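Local atomic coordinates of leucine--trna ligase (Agrobacterium radiobacter, PDB entry 5AH5), a protein that probably joins L-leucine to its cognate tRNA(Leu) at the expense of ATP, as a class I leucyl-tRNA synthetase with an editing domain. Residues F232-S237 with L306-P311. Sequence-based numbering, arbitrary orientation.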
# COMPACT_ATOMS: atom_id res chain seq x y z
N PHE B 232 -17.75 -37.31 15.10
CA PHE B 232 -18.27 -38.59 14.57
C PHE B 232 -17.34 -39.76 14.96
O PHE B 232 -16.22 -39.87 14.44
CB PHE B 232 -18.39 -38.51 13.04
CG PHE B 232 -19.68 -37.90 12.54
CD1 PHE B 232 -19.95 -36.55 12.75
CD2 PHE B 232 -20.60 -38.65 11.81
CE1 PHE B 232 -21.12 -35.98 12.27
CE2 PHE B 232 -21.78 -38.09 11.33
CZ PHE B 232 -22.04 -36.75 11.56
N LEU B 233 -17.81 -40.64 15.85
CA LEU B 233 -16.98 -41.75 16.38
C LEU B 233 -16.89 -42.91 15.39
O LEU B 233 -17.86 -43.19 14.67
CB LEU B 233 -17.51 -42.27 17.73
CG LEU B 233 -17.71 -41.27 18.89
CD1 LEU B 233 -19.19 -40.99 19.15
CD2 LEU B 233 -17.04 -41.75 20.17
N VAL B 234 -15.74 -43.59 15.37
CA VAL B 234 -15.48 -44.75 14.49
C VAL B 234 -15.53 -46.06 15.31
O VAL B 234 -15.03 -46.12 16.44
CB VAL B 234 -14.11 -44.64 13.77
CG1 VAL B 234 -14.10 -45.51 12.52
CG2 VAL B 234 -13.79 -43.19 13.41
N GLU B 235 -16.12 -47.10 14.71
CA GLU B 235 -16.60 -48.30 15.43
C GLU B 235 -15.56 -49.02 16.29
O GLU B 235 -15.62 -48.95 17.52
CB GLU B 235 -17.25 -49.29 14.46
CG GLU B 235 -18.64 -48.87 14.05
CD GLU B 235 -19.04 -49.44 12.71
OE1 GLU B 235 -18.47 -49.00 11.70
OE2 GLU B 235 -19.93 -50.32 12.67
N ALA B 236 -14.62 -49.71 15.64
CA ALA B 236 -13.59 -50.48 16.33
C ALA B 236 -12.35 -49.59 16.53
O ALA B 236 -11.26 -49.94 16.08
CB ALA B 236 -13.24 -51.74 15.54
N SER B 237 -12.53 -48.46 17.22
CA SER B 237 -11.54 -47.37 17.21
C SER B 237 -11.65 -46.38 18.38
O SER B 237 -12.69 -46.28 19.03
CB SER B 237 -11.63 -46.61 15.88
OG SER B 237 -11.26 -45.24 15.99
N LEU B 306 -15.03 -48.73 5.84
CA LEU B 306 -15.44 -48.54 7.25
C LEU B 306 -16.73 -47.67 7.38
O LEU B 306 -17.30 -47.22 6.37
CB LEU B 306 -14.29 -47.95 8.11
CG LEU B 306 -12.80 -48.38 7.95
CD1 LEU B 306 -11.99 -48.02 9.19
CD2 LEU B 306 -12.61 -49.86 7.63
N MET B 307 -17.18 -47.49 8.63
CA MET B 307 -18.39 -46.72 8.95
C MET B 307 -18.28 -46.02 10.32
O MET B 307 -17.42 -46.36 11.16
CB MET B 307 -19.65 -47.61 8.89
CG MET B 307 -20.18 -47.86 7.48
SD MET B 307 -21.98 -47.77 7.32
CE MET B 307 -22.25 -48.41 5.66
N VAL B 308 -19.18 -45.06 10.54
CA VAL B 308 -18.97 -44.00 11.53
C VAL B 308 -20.32 -43.46 12.06
O VAL B 308 -21.33 -43.55 11.36
CB VAL B 308 -18.11 -42.90 10.87
CG1 VAL B 308 -18.94 -42.00 9.94
CG2 VAL B 308 -17.34 -42.09 11.91
N VAL B 309 -20.32 -42.89 13.27
CA VAL B 309 -21.55 -42.61 14.05
C VAL B 309 -21.93 -41.11 14.22
O VAL B 309 -21.08 -40.28 14.49
CB VAL B 309 -21.48 -43.34 15.44
CG1 VAL B 309 -22.33 -42.67 16.54
CG2 VAL B 309 -21.89 -44.80 15.29
N ASN B 310 -23.23 -40.84 14.09
CA ASN B 310 -23.87 -39.52 14.29
C ASN B 310 -24.40 -39.42 15.74
O ASN B 310 -25.45 -39.97 16.03
CB ASN B 310 -25.03 -39.44 13.26
CG ASN B 310 -25.84 -38.16 13.33
OD1 ASN B 310 -25.98 -37.53 14.38
ND2 ASN B 310 -26.40 -37.77 12.19
N PRO B 311 -23.69 -38.70 16.66
CA PRO B 311 -24.00 -38.80 18.11
C PRO B 311 -25.29 -38.11 18.62
O PRO B 311 -25.59 -38.22 19.81
CB PRO B 311 -22.77 -38.18 18.77
CG PRO B 311 -22.37 -37.12 17.81
CD PRO B 311 -22.61 -37.72 16.43
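In the editing domain of this leucyl-tRNA synthetase, the last part of strand 224-234 pairs antiparallel with strand 301-310, bringing Leu233 beside Val309 and Val234 beside Val308. One backbone hydrogen bond spans the gap, from Val309 N to Leu233 O (2.8 Å). The acceptor is also approached by Val308, whose CG2 comes to 3.0 Å from Leu233 O, a tight approach for a methyl group. That methyl lies anti to the backbone N and also meets Val234 CG2 at 4.0 Å, where the two valines cross obliquely; beta-branched residues favour extended backbone, and here their side chains stand on the same face of the sheet. Phe232 contributes bulk: chi1 of -85° sets its CG anti to the carbonyl carbon, beside the backbone N; the ring's CD2 lies 3.2 Å from Val309 O and its CE2 4.0 Å from Asn310 CB. The exposed Glu235 brings OE1 to 2.9 Å from Met307 O; both are acceptors, so this close pair is not a hydrogen bond, and Glu235 OE2 has a long, weak ion pair with Arg316. Asn310 suits its place because its amide can bond to backbone: ND2 donates to Leu251 O. Ile257 of strand 257-259 packs on both Phe232 and Val308, while strand 315-322 pairs with 301-310 on its other edge, with backbone hydrogen bonding between Val308 and Val317.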